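Glycosyl hydrolase (Aspergillus fumigatus, PDB 2X8R) is a family GH25 lysozyme that probably cleaves the beta-1,4 links between N-acetylmuramic acid and N-acetylglucosamine in bacterial peptidoglycan. Local coordinates at residues A[6-11]-A[181-186]; A[29-34]-A[42-47]; A[50-55]-A[88-93]; A[76-81]-A[120-125]; A[141-144]-A[148-151]. All coordinates share one frame; numbering follows the deposited sequence.

Contacts 1 and 2 are buried and contacts 3 and 4 partly so, while contact 5 lies at the surface, its centre about 17 Å from that of the chain. Contacts 1 and 2 meet through neighbouring strands 3-9 and 26-35; contacts 2 and 3 both use helix 44-53. The 29-34 segment of contact 2 also packs on the 76-81 segment of contact 4. Chemistry follows place: contact 1 is a polar bridge among sheet strands, contact 2 is mainly apolar strand-to-helix packing, and contact 4 joins two helices by an aromatic touch inside and a charged fringe outside. Contacts 3 and 5 each secure a helix C-terminus, one through arginine, the other through tryptophan.

Contact 1 (A[6-11]-A[181-186])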
# COMPACT_ATOMS: atom_id res chain seq x y z
N GLY A 6 12.70 1.80 1.10
CA GLY A 6 11.79 1.32 2.12
C GLY A 6 11.47 -0.13 1.83
O GLY A 6 12.17 -0.80 1.02
N PHE A 7 10.43 -0.62 2.48
CA PHE A 7 10.03 -2.03 2.32
C PHE A 7 8.63 -2.28 2.80
O PHE A 7 8.01 -1.37 3.34
CB PHE A 7 11.08 -3.01 2.92
CG PHE A 7 11.25 -2.98 4.45
CD1 PHE A 7 11.19 -4.18 5.15
CD2 PHE A 7 11.60 -1.82 5.14
CE1 PHE A 7 11.40 -4.24 6.53
CE2 PHE A 7 11.83 -1.84 6.54
CZ PHE A 7 11.76 -3.05 7.25
N ASP A 8 8.10 -3.47 2.53
CA ASP A 8 6.78 -3.81 3.06
C ASP A 8 6.79 -5.25 3.54
O ASP A 8 7.47 -6.12 2.96
CB ASP A 8 5.66 -3.54 2.05
CG ASP A 8 5.84 -4.36 0.80
OD1 ASP A 8 5.37 -5.53 0.77
OD2 ASP A 8 6.43 -3.83 -0.15
N ILE A 9 6.01 -5.50 4.59
CA ILE A 9 6.07 -6.73 5.35
C ILE A 9 4.67 -7.11 5.82
O ILE A 9 3.76 -6.31 5.74
CB ILE A 9 7.01 -6.61 6.58
CG1 ILE A 9 6.61 -5.41 7.47
CG2 ILE A 9 8.49 -6.51 6.10
CD1 ILE A 9 7.39 -5.33 8.81
N SER A 10 4.54 -8.34 6.29
CA SER A 10 3.26 -8.92 6.75
C SER A 10 3.56 -10.07 7.74
O SER A 10 4.74 -10.30 8.12
CB SER A 10 2.47 -9.44 5.57
OG SER A 10 3.07 -10.65 4.99
N ASN A 11 2.52 -10.78 8.15
CA ASN A 11 2.74 -11.99 8.97
C ASN A 11 3.64 -13.05 8.30
O ASN A 11 4.03 -13.99 8.98
CB ASN A 11 1.43 -12.65 9.41
CG ASN A 11 0.72 -13.35 8.26
OD1 ASN A 11 0.70 -12.87 7.13
ND2 ASN A 11 0.09 -14.48 8.56
N ILE A 181 5.68 5.25 -5.20
CA ILE A 181 6.55 4.19 -4.68
C ILE A 181 6.60 3.06 -5.71
O ILE A 181 5.57 2.68 -6.26
CB ILE A 181 5.97 3.55 -3.39
CG1 ILE A 181 5.68 4.60 -2.34
CG2 ILE A 181 6.93 2.49 -2.83
CD1 ILE A 181 6.85 5.35 -1.93
N TRP A 182 7.79 2.50 -5.93
CA TRP A 182 7.97 1.40 -6.88
C TRP A 182 8.38 0.20 -6.05
O TRP A 182 9.37 0.27 -5.32
CB TRP A 182 9.14 1.79 -7.81
CG TRP A 182 9.69 0.69 -8.64
CD1 TRP A 182 9.00 -0.41 -9.11
CD2 TRP A 182 11.03 0.58 -9.15
NE1 TRP A 182 9.85 -1.19 -9.89
CE2 TRP A 182 11.10 -0.63 -9.89
CE3 TRP A 182 12.19 1.35 -9.01
CZ2 TRP A 182 12.27 -1.07 -10.52
CZ3 TRP A 182 13.36 0.92 -9.63
CH2 TRP A 182 13.39 -0.29 -10.38
N GLN A 183 7.59 -0.87 -6.12
CA GLN A 183 8.00 -2.11 -5.46
C GLN A 183 8.84 -2.89 -6.44
O GLN A 183 8.34 -3.40 -7.46
CB GLN A 183 6.80 -2.90 -4.96
CG GLN A 183 7.18 -4.12 -4.09
CD GLN A 183 6.01 -4.98 -3.84
OE1 GLN A 183 5.53 -5.67 -4.75
NE2 GLN A 183 5.45 -4.89 -2.62
N ASN A 184 10.14 -2.88 -6.17
CA ASN A 184 11.09 -3.29 -7.19
C ASN A 184 11.53 -4.75 -7.09
O ASN A 184 12.15 -5.27 -8.03
CB ASN A 184 12.29 -2.34 -7.20
CG ASN A 184 13.14 -2.46 -5.97
OD1 ASN A 184 12.70 -2.14 -4.89
ND2 ASN A 184 14.37 -2.95 -6.14
N SER A 185 11.24 -5.41 -5.96
CA SER A 185 11.60 -6.82 -5.75
C SER A 185 10.75 -7.39 -4.64
O SER A 185 10.36 -6.66 -3.72
CB SER A 185 13.08 -6.97 -5.38
OG SER A 185 13.43 -8.33 -5.14
N ASP A 186 10.50 -8.70 -4.71
CA ASP A 186 9.86 -9.42 -3.60
C ASP A 186 10.87 -10.14 -2.69
O ASP A 186 10.52 -11.05 -1.92
CB ASP A 186 8.79 -10.39 -4.14
CG ASP A 186 9.36 -11.45 -5.11
OD1 ASP A 186 10.59 -11.43 -5.38
OD2 ASP A 186 8.55 -12.26 -5.66
O HOH W 1 3.36 -6.26 -1.27
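The side chains of Asp8 and Gln183 meet at about a right angle, and this one pair carries the whole contact between strands 3-9 and 181-185. The carboxylate and amide planes are inclined by 28° to each other. Gln183 NE2 donates to Asp8 OD2 over 2.9 Å, in a moderately bent bond (N-H angle 156°). The carboxylate oxygen is met on its syn side but from somewhat out of its plane (27°), whereas the bond lies close to the plane of the donating amide. Reach comes from Gln183: CG stands anti to the backbone N and the chain stays extended beyond it, carrying the amide across to a carboxylate that sits directly on CB of its own strand.

A water completes a small ring. It donates to Asp8 OD1 at 3.0 Å and accepts from Gln183 NE2 at 2.8 Å, which gives NE2 two acceptors and gives each carboxylate oxygen its own link to the amide, one direct and one relayed. The other end of that amide is also held, for Gln183 OE1 is hydrogen-bonded to the hydroxyls of Tyr137 and Tyr164. With both ends engaged, the rotation of the amide is well defined and NE2 is presented to the acid.

Both residues are buried in the modified TIM barrel of the GH25 family. Strand 193-198 pairs antiparallel with both 3-9 and 181-185, so the Asp8-Gln183 bond spans it, beside Asp193, whose carboxylate lies close to that of Asp8.

Contact 2 (A[29-34]-A[42-47]); sequences VMIKAT and TVFNSH
Phe44 and Ile31 are brought together by their first torsions: Phe44 CG is anti to its backbone N (chi1 170°), which swings the ring from the first turn of helix 44-53 onto strand 26-35, and the chi1 of -57° at Ile31 sets CG2 opposite its own backbone N, where that methyl can enter between helix side chains. The evidence for the fit is that CG2 has two near-equal neighbours, Phe44 CD1 at 3.6 Å and His47 CB at 3.6 Å. The Ile31 and Phe44 side chains stand roughly perpendicular, while the same methyl faces the edge of the His47 ring.

Ala33 takes another side of the phenylalanine. Its CB lies over one face, 4.1 Å from the centroid of the Phe44 ring and 29° off the ring normal, a CH-pi contact. At the edge, near the ring plane, Lys32 O approaches Phe44 CD1 to 3.4 Å.

That Lys32 carbonyl has a polar partner: a water donates to Lys32 O over 2.8 Å and continues to His47 ND1 by a weak link of 3.4 Å. The helix start is tightened, since Val43 O accepts from both Ser46 OG and His47 N. Ala33 also touches Phe78.

Strand 26-35, helix 44-53 and parallel strand 57-63 form a beta-alpha-beta unit, whose helix start this contact packs on the first strand. Methyls and ring carbons hold the two here, with shape rather than direct polar bonding setting the fit; the polar element is a single water, serving a strand carbonyl that faces the helix.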
# COMPACT_ATOMS: atom_id res chain seq x y z
N VAL A 29 8.37 1.88 6.02
CA VAL A 29 7.85 0.51 5.83
C VAL A 29 6.31 0.51 5.86
O VAL A 29 5.70 1.19 6.69
CB VAL A 29 8.40 -0.43 6.95
CG1 VAL A 29 7.98 0.05 8.35
CG2 VAL A 29 8.01 -1.89 6.72
N MET A 30 5.72 -0.27 4.95
CA MET A 30 4.28 -0.52 4.94
C MET A 30 4.04 -1.90 5.49
O MET A 30 4.79 -2.84 5.19
CB MET A 30 3.70 -0.41 3.52
CG MET A 30 3.74 1.01 2.97
SD MET A 30 5.20 1.39 2.02
CE MET A 30 4.91 0.36 0.58
N ILE A 31 3.03 -2.02 6.34
CA ILE A 31 2.86 -3.24 7.17
C ILE A 31 1.45 -3.76 7.04
O ILE A 31 0.52 -3.01 7.28
CB ILE A 31 3.15 -2.95 8.68
CG1 ILE A 31 4.57 -2.37 8.85
CG2 ILE A 31 2.98 -4.28 9.49
CD1 ILE A 31 4.74 -1.67 10.24
N LYS A 32 1.29 -5.03 6.70
CA LYS A 32 -0.08 -5.55 6.49
C LYS A 32 -0.85 -5.50 7.78
O LYS A 32 -0.40 -6.07 8.79
CB LYS A 32 -0.06 -7.00 6.03
CG LYS A 32 -1.46 -7.45 5.65
CD LYS A 32 -1.45 -8.83 4.97
CE LYS A 32 -2.87 -9.32 4.78
NZ LYS A 32 -2.91 -10.78 4.34
N ALA A 33 -2.03 -4.87 7.73
CA ALA A 33 -2.88 -4.75 8.92
C ALA A 33 -4.08 -5.69 8.86
O ALA A 33 -4.33 -6.41 9.82
CB ALA A 33 -3.36 -3.34 9.06
N THR A 34 -4.76 -5.69 7.72
CA THR A 34 -6.02 -6.42 7.55
C THR A 34 -6.16 -7.00 6.13
O THR A 34 -5.43 -6.63 5.21
CB THR A 34 -7.20 -5.48 7.79
OG1 THR A 34 -7.03 -4.28 7.00
CG2 THR A 34 -7.25 -5.06 9.29
N THR A 42 -1.86 -10.87 12.41
CA THR A 42 -1.53 -11.00 13.84
C THR A 42 -0.12 -10.56 14.22
O THR A 42 0.20 -10.53 15.43
CB THR A 42 -1.73 -12.46 14.33
OG1 THR A 42 -1.05 -13.37 13.45
CG2 THR A 42 -3.25 -12.80 14.32
N VAL A 43 0.70 -10.25 13.23
CA VAL A 43 2.05 -9.73 13.47
C VAL A 43 2.08 -8.23 13.27
O VAL A 43 3.03 -7.60 13.68
CB VAL A 43 3.14 -10.40 12.57
CG1 VAL A 43 4.52 -10.04 13.08
CG2 VAL A 43 2.95 -11.91 12.62
N PHE A 44 0.99 -7.65 12.77
CA PHE A 44 0.96 -6.21 12.55
C PHE A 44 1.40 -5.40 13.78
O PHE A 44 2.25 -4.50 13.69
CB PHE A 44 -0.46 -5.76 12.13
CG PHE A 44 -0.61 -4.26 12.12
CD1 PHE A 44 -0.23 -3.54 11.00
CD2 PHE A 44 -1.06 -3.57 13.25
CE1 PHE A 44 -0.31 -2.14 10.97
CE2 PHE A 44 -1.14 -2.17 13.25
CZ PHE A 44 -0.78 -1.46 12.10
N ASN A 45 0.83 -5.70 14.95
CA ASN A 45 1.13 -4.89 16.14
C ASN A 45 2.63 -4.93 16.49
O ASN A 45 3.24 -3.85 16.75
CB ASN A 45 0.25 -5.32 17.32
CG ASN A 45 -1.21 -4.87 17.17
OD1 ASN A 45 -1.50 -3.86 16.54
ND2 ASN A 45 -2.13 -5.64 17.72
N SER A 46 3.20 -6.13 16.46
CA SER A 46 4.63 -6.29 16.77
C SER A 46 5.51 -5.54 15.75
O SER A 46 6.47 -4.84 16.12
CB SER A 46 4.99 -7.78 16.90
OG SER A 46 4.84 -8.45 15.70
N HIS A 47 5.14 -5.65 14.47
CA HIS A 47 5.89 -4.96 13.40
C HIS A 47 5.80 -3.44 13.54
O HIS A 47 6.81 -2.74 13.48
CB HIS A 47 5.33 -5.36 12.04
CG HIS A 47 5.79 -6.70 11.57
ND1 HIS A 47 5.11 -7.45 10.64
CD2 HIS A 47 6.89 -7.41 11.89
CE1 HIS A 47 5.77 -8.57 10.39
NE2 HIS A 47 6.87 -8.56 11.13
O HOH W 2 1.96 -7.49 9.47

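Contact 3 (A[50-55]-A[88-93])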
# COMPACT_ATOMS: atom_id res chain seq x y z
N GLY A 50 7.75 -2.23 16.44
CA GLY A 50 9.18 -2.37 16.12
C GLY A 50 9.63 -1.25 15.18
O GLY A 50 10.69 -0.63 15.39
N ALA A 51 8.82 -0.96 14.16
CA ALA A 51 9.16 0.09 13.22
C ALA A 51 9.20 1.46 13.90
O ALA A 51 10.07 2.26 13.62
CB ALA A 51 8.16 0.11 12.03
N THR A 52 8.29 1.69 14.84
CA THR A 52 8.21 2.98 15.49
C THR A 52 9.48 3.21 16.32
O THR A 52 10.08 4.28 16.27
CB THR A 52 7.01 3.06 16.39
OG1 THR A 52 5.85 2.81 15.63
CG2 THR A 52 6.85 4.47 17.01
N LYS A 53 9.88 2.19 17.05
CA LYS A 53 10.99 2.31 17.99
C LYS A 53 12.29 2.53 17.21
O LYS A 53 13.19 3.22 17.68
CB LYS A 53 11.09 1.06 18.85
CG LYS A 53 10.06 1.02 19.99
CD LYS A 53 10.29 -0.21 20.83
CE LYS A 53 11.22 0.07 21.98
NZ LYS A 53 11.39 -1.15 22.84
N ALA A 54 12.38 1.92 16.04
CA ALA A 54 13.55 2.07 15.16
C ALA A 54 13.65 3.41 14.43
O ALA A 54 14.67 3.67 13.74
CB ALA A 54 13.62 0.87 14.15
N GLY A 55 12.62 4.23 14.54
CA GLY A 55 12.60 5.55 13.90
C GLY A 55 12.19 5.54 12.44
O GLY A 55 12.47 6.49 11.73
N ASP A 88 1.49 13.07 12.50
CA ASP A 88 2.29 12.95 13.74
C ASP A 88 3.79 12.79 13.52
O ASP A 88 4.48 12.34 14.45
CB ASP A 88 1.78 11.80 14.64
CG ASP A 88 2.07 10.41 14.07
OD1 ASP A 88 2.45 10.31 12.87
OD2 ASP A 88 1.89 9.43 14.81
N ASN A 89 4.23 13.08 12.29
CA ASN A 89 5.63 12.94 11.83
C ASN A 89 6.10 11.50 11.67
O ASN A 89 7.30 11.23 11.40
CB ASN A 89 6.61 13.69 12.74
CG ASN A 89 6.47 15.20 12.64
OD1 ASN A 89 5.96 15.72 11.67
ND2 ASN A 89 6.91 15.90 13.69
N ARG A 90 5.17 10.55 11.82
CA ARG A 90 5.57 9.15 11.81
C ARG A 90 4.84 8.26 10.82
O ARG A 90 5.27 7.10 10.58
CB ARG A 90 5.39 8.56 13.21
CG ARG A 90 6.21 9.27 14.29
CD ARG A 90 7.71 9.21 13.98
NE ARG A 90 8.19 7.86 13.61
CZ ARG A 90 8.87 7.04 14.42
NH1 ARG A 90 9.20 7.38 15.67
NH2 ARG A 90 9.23 5.85 13.95
N THR A 91 3.76 8.80 10.23
CA THR A 91 2.75 7.90 9.64
C THR A 91 2.53 8.11 8.14
O THR A 91 2.19 9.20 7.71
CB THR A 91 1.40 7.97 10.42
OG1 THR A 91 1.69 7.92 11.80
CG2 THR A 91 0.53 6.74 10.12
N LEU A 92 2.70 7.03 7.35
CA LEU A 92 2.35 7.09 5.93
C LEU A 92 0.83 6.92 5.79
O LEU A 92 0.18 6.27 6.62
CB LEU A 92 3.06 5.99 5.16
CG LEU A 92 4.59 6.07 5.09
CD1 LEU A 92 5.10 4.81 4.33
CD2 LEU A 92 5.06 7.35 4.46
N PRO A 93 0.25 7.52 4.75
CA PRO A 93 -1.17 7.20 4.54
C PRO A 93 -1.37 5.69 4.29
O PRO A 93 -0.48 5.04 3.70
CB PRO A 93 -1.53 7.96 3.25
CG PRO A 93 -0.22 8.34 2.64
CD PRO A 93 0.85 8.32 3.67
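Arg90 grips the carbonyl of Thr52 end-on, with NH1 and NH2 converging on the single oxygen. The NH2 bond is the shorter and straighter one, 2.9 Å to Thr52 O with an N-H angle of 153°, and it lies in the carbonyl plane on a lone pair. The NH1 bond to the same oxygen is longer at 3.3 Å, more bent (135°) and tilted from that plane. In both cases the acceptor lies near the guanidinium plane, so the flat group presents its edge to the carbonyl. Thr52 CG2 covers one face, 4.0 Å from Arg90 NH1.

Arg90 gets there by folding: its chain bends at chi2 and chi3 as it comes up from the loop. The loop is itself shaped by an Asx turn, in which Asp88 OD1 accepts from Arg90 N at 2.9 Å and, from the other face of the carboxylate, from Thr91 OG1 at 2.7 Å. On the helix side, Gly55 with its positive phi completes a Schellman motif, and Gly55 N bonds back to Thr52 O. Arg90 NH2 also bonds to Leu56 O just beyond.

Thr52 O therefore receives three donors, two of them from a cation. A positive group at the C-terminus of helix 44-53 would probably be favourable toward the helix dipole, and it ties the helix end to the loop preceding strand 95-97.

Contact 4 (A[76-81]-A[120-125]); sequences KFFLKN and HDFVNE
Lys76 meets Glu125 where segments 76-81 of helix 71-79 and 120-125 of helix 112-130 bring their backbones nearest, with Lys76 CA and Glu125 CA 7.3 Å apart. The extended lysine chain passes obliquely over the carboxylate end, its methylenes doing the touching: Lys76 CE is 3.3 Å from Glu125 OE2, and Lys76 CG is 3.6 Å from that same oxygen. The ammonium has passed beyond it, with Lys76 NZ 4.3 Å from Glu125 OE2, too far for a salt bridge. Glu125 contributes a bend: CG is anti to the backbone N, but chi2 turns to 67°, laying the carboxylate against the lysine.

Two residues on, Phe78 points into the interface from the buried side. Its side chain and that of Phe122 stand at about a right angle, and the touch is narrow, Phe78 CD2 to Phe122 CZ at 3.7 Å, with the Phe78 atom at the edge of the Phe122 ring. Phe122 also packs on Gln74 and Ala75, one turn earlier in helix 71-79, while Phe78 also packs on Thr34 of strand 26-35.

Leu79 adds a loose van der Waals approach of a methyl to a backbone oxygen, its CD1 lying 4.4 Å from Glu125 O, and the side chain continues onto Tyr126 and Ala129. Past it, Asn81 ND2 bonds back to Phe77 O and Asn81 OD1 to Lys40.

Chemically the helix pair is graded: hydrocarbon contact inside, and at the rim opposite charges close enough to attract, probably weakly, without a directional bond.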
# COMPACT_ATOMS: atom_id res chain seq x y z
N LYS A 76 -13.45 0.70 6.44
CA LYS A 76 -13.76 0.90 7.83
C LYS A 76 -13.04 -0.14 8.69
O LYS A 76 -12.56 0.19 9.77
CB LYS A 76 -15.26 0.76 8.08
CG LYS A 76 -16.03 1.99 7.52
CD LYS A 76 -17.51 1.88 7.77
CE LYS A 76 -18.15 3.28 7.72
NZ LYS A 76 -19.61 3.28 7.38
N PHE A 77 -12.96 -1.38 8.21
CA PHE A 77 -12.32 -2.43 8.97
C PHE A 77 -10.81 -2.14 9.10
O PHE A 77 -10.23 -2.21 10.20
CB PHE A 77 -12.58 -3.78 8.31
CG PHE A 77 -11.88 -4.94 8.96
CD1 PHE A 77 -12.08 -5.25 10.33
CD2 PHE A 77 -11.04 -5.76 8.20
CE1 PHE A 77 -11.41 -6.35 10.93
CE2 PHE A 77 -10.39 -6.87 8.77
CZ PHE A 77 -10.58 -7.18 10.15
N PHE A 78 -10.21 -1.79 7.97
CA PHE A 78 -8.79 -1.39 7.93
C PHE A 78 -8.52 -0.23 8.92
O PHE A 78 -7.55 -0.26 9.71
CB PHE A 78 -8.45 -1.04 6.47
CG PHE A 78 -7.07 -0.47 6.23
CD1 PHE A 78 -5.91 -1.14 6.66
CD2 PHE A 78 -6.94 0.70 5.45
CE1 PHE A 78 -4.62 -0.62 6.36
CE2 PHE A 78 -5.69 1.22 5.12
CZ PHE A 78 -4.52 0.54 5.54
N LEU A 79 -9.36 0.80 8.86
CA LEU A 79 -9.20 1.98 9.72
C LEU A 79 -9.24 1.69 11.21
O LEU A 79 -8.58 2.39 12.00
CB LEU A 79 -10.27 3.03 9.39
CG LEU A 79 -9.98 3.73 8.06
CD1 LEU A 79 -11.24 4.34 7.52
CD2 LEU A 79 -8.92 4.78 8.32
N LYS A 80 -10.01 0.67 11.59
CA LYS A 80 -10.12 0.32 13.03
C LYS A 80 -8.99 -0.60 13.49
O LYS A 80 -8.91 -0.95 14.68
CB LYS A 80 -11.44 -0.40 13.25
CG LYS A 80 -12.66 0.51 13.23
CD LYS A 80 -13.87 -0.40 13.30
CE LYS A 80 -15.18 0.36 13.28
NZ LYS A 80 -15.42 1.00 11.92
N ASN A 81 -8.13 -1.04 12.57
CA ASN A 81 -7.23 -2.13 12.89
C ASN A 81 -5.84 -1.85 12.34
O ASN A 81 -5.13 -2.76 11.99
CB ASN A 81 -7.79 -3.47 12.39
CG ASN A 81 -8.96 -3.95 13.23
OD1 ASN A 81 -8.76 -4.40 14.37
ND2 ASN A 81 -10.19 -3.77 12.73
N HIS A 120 -13.31 3.02 -5.80
CA HIS A 120 -13.77 4.35 -5.41
C HIS A 120 -14.40 4.34 -4.00
O HIS A 120 -14.10 5.21 -3.16
CB HIS A 120 -14.74 4.90 -6.46
CG HIS A 120 -14.07 5.67 -7.56
ND1 HIS A 120 -14.23 5.36 -8.89
CD2 HIS A 120 -13.25 6.74 -7.52
CE1 HIS A 120 -13.56 6.22 -9.63
NE2 HIS A 120 -12.94 7.07 -8.82
N ASP A 121 -15.23 3.34 -3.73
CA ASP A 121 -15.86 3.26 -2.42
C ASP A 121 -14.82 3.14 -1.27
O ASP A 121 -14.97 3.80 -0.24
CB ASP A 121 -16.85 2.12 -2.37
CG ASP A 121 -18.15 2.43 -3.17
OD1 ASP A 121 -18.30 3.57 -3.64
OD2 ASP A 121 -19.05 1.56 -3.28
N PHE A 122 -13.82 2.27 -1.46
CA PHE A 122 -12.73 2.16 -0.49
C PHE A 122 -11.99 3.49 -0.30
O PHE A 122 -11.83 3.98 0.84
CB PHE A 122 -11.72 1.08 -0.90
CG PHE A 122 -10.69 0.79 0.17
CD1 PHE A 122 -9.59 1.64 0.37
CD2 PHE A 122 -10.87 -0.31 1.03
CE1 PHE A 122 -8.65 1.37 1.39
CE2 PHE A 122 -9.96 -0.59 2.04
CZ PHE A 122 -8.83 0.29 2.24
N VAL A 123 -11.52 4.07 -1.39
CA VAL A 123 -10.67 5.25 -1.25
C VAL A 123 -11.44 6.46 -0.75
O VAL A 123 -10.92 7.24 0.06
CB VAL A 123 -9.80 5.56 -2.53
CG1 VAL A 123 -9.08 4.31 -3.00
CG2 VAL A 123 -10.64 6.16 -3.66
N ASN A 124 -12.69 6.58 -1.16
CA ASN A 124 -13.48 7.70 -0.63
C ASN A 124 -13.74 7.57 0.87
O ASN A 124 -13.68 8.57 1.58
CB ASN A 124 -14.79 7.78 -1.39
CG ASN A 124 -14.59 8.28 -2.80
OD1 ASN A 124 -13.54 8.85 -3.13
ND2 ASN A 124 -15.58 8.09 -3.65
N GLU A 125 -14.07 6.36 1.33
CA GLU A 125 -14.25 6.14 2.77
C GLU A 125 -12.98 6.48 3.53
O GLU A 125 -13.02 7.11 4.61
CB GLU A 125 -14.77 4.72 3.09
CG GLU A 125 -14.94 4.46 4.61
CD GLU A 125 -16.05 5.29 5.28
OE1 GLU A 125 -17.00 5.74 4.62
OE2 GLU A 125 -15.98 5.47 6.50

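Contact 5 (A[141-144]-A[148-151])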
# COMPACT_ATOMS: atom_id res chain seq x y z
N ASP A 141 -0.49 -4.53 -15.18
CA ASP A 141 -1.21 -5.65 -15.78
C ASP A 141 -2.56 -5.83 -15.08
O ASP A 141 -3.61 -5.96 -15.74
CB ASP A 141 -0.41 -6.95 -15.64
CG ASP A 141 -1.26 -8.16 -15.93
OD1 ASP A 141 -1.43 -8.44 -17.13
OD2 ASP A 141 -1.81 -8.77 -14.98
N TRP A 142 -2.54 -5.85 -13.74
CA TRP A 142 -3.79 -6.07 -13.02
C TRP A 142 -4.77 -4.91 -13.25
O TRP A 142 -5.95 -5.12 -13.54
CB TRP A 142 -3.49 -6.25 -11.54
CG TRP A 142 -4.78 -6.71 -10.80
CD1 TRP A 142 -5.15 -7.98 -10.51
CD2 TRP A 142 -5.82 -5.86 -10.29
NE1 TRP A 142 -6.37 -7.99 -9.83
CE2 TRP A 142 -6.81 -6.70 -9.72
CE3 TRP A 142 -6.04 -4.47 -10.30
CZ2 TRP A 142 -8.00 -6.19 -9.13
CZ3 TRP A 142 -7.21 -3.95 -9.74
CH2 TRP A 142 -8.18 -4.81 -9.15
N TRP A 143 -4.27 -3.67 -13.14
CA TRP A 143 -5.09 -2.50 -13.33
C TRP A 143 -5.74 -2.50 -14.71
O TRP A 143 -6.93 -2.16 -14.85
CB TRP A 143 -4.27 -1.22 -13.13
CG TRP A 143 -5.11 -0.03 -12.88
CD1 TRP A 143 -5.44 0.96 -13.79
CD2 TRP A 143 -5.78 0.31 -11.65
NE1 TRP A 143 -6.28 1.90 -13.19
CE2 TRP A 143 -6.48 1.54 -11.88
CE3 TRP A 143 -5.83 -0.28 -10.39
CZ2 TRP A 143 -7.23 2.17 -10.88
CZ3 TRP A 143 -6.58 0.38 -9.39
CH2 TRP A 143 -7.27 1.58 -9.65
N ASN A 144 -4.98 -2.92 -15.71
CA ASN A 144 -5.52 -3.00 -17.04
C ASN A 144 -6.61 -4.07 -17.11
O ASN A 144 -7.74 -3.77 -17.58
CB ASN A 144 -4.43 -3.30 -18.04
CG ASN A 144 -4.96 -3.29 -19.45
OD1 ASN A 144 -5.43 -2.25 -19.93
ND2 ASN A 144 -4.96 -4.47 -20.11
N GLY A 148 -10.12 -2.09 -16.59
CA GLY A 148 -10.07 -1.49 -17.94
C GLY A 148 -9.10 -0.32 -18.01
O GLY A 148 -9.32 0.65 -18.76
N ASN A 149 -8.04 -0.39 -17.21
CA ASN A 149 -7.03 0.67 -17.07
C ASN A 149 -7.63 2.01 -16.67
O ASN A 149 -7.34 3.05 -17.26
CB ASN A 149 -6.20 0.81 -18.35
CG ASN A 149 -4.89 1.49 -18.10
OD1 ASN A 149 -4.32 1.38 -17.01
ND2 ASN A 149 -4.37 2.19 -19.12
N ALA A 150 -8.48 1.96 -15.66
CA ALA A 150 -9.33 3.08 -15.32
C ALA A 150 -8.57 4.33 -14.91
O ALA A 150 -7.58 4.30 -14.15
CB ALA A 150 -10.33 2.66 -14.19
N LYS A 151 -9.05 5.47 -15.41
CA LYS A 151 -8.60 6.78 -14.97
C LYS A 151 -9.42 7.20 -13.75
O LYS A 151 -10.29 6.44 -13.30
CB LYS A 151 -8.76 7.78 -16.13
CG LYS A 151 -8.06 7.25 -17.39
CD LYS A 151 -8.20 8.22 -18.55
CE LYS A 151 -7.20 7.88 -19.64
NZ LYS A 151 -7.45 8.85 -20.73
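Helix 140-147 ends in a turn that doubles back, Gly148 and Asn149 both taking positive phi, and Asn149 N bonds to Trp143 O over 3.2 Å with an N-H angle of 146°. The Trp143 indole makes the second tie. Its NE1 donates to Ala150 O over 2.9 Å, almost straight at 168°, with the oxygen in the ring plane and the N-H directed at a carbonyl lone pair in the carbonyl plane. Trp143 CG lies anti to the backbone N, an orientation that lays the indole edge along the turn. Beside NE1, Asn149 OD1 touches the same edge, 3.4 Å from Trp143 CD1, its amide almost perpendicular to the ring (83°). That oxygen is held by Gly174 N. Asn144 OD1 also lies 3.5 Å from Asn149 CB.

Backbone and side chain of one tryptophan thus fix two successive residues of the turn. The rest of its indole is buried, meeting Phe153 and Trp176 edge-to-face, Ile119 of helix 112-130 and Ile136 of strand 135-138, so the surface turn is pinned to the core between that helix and the sheet.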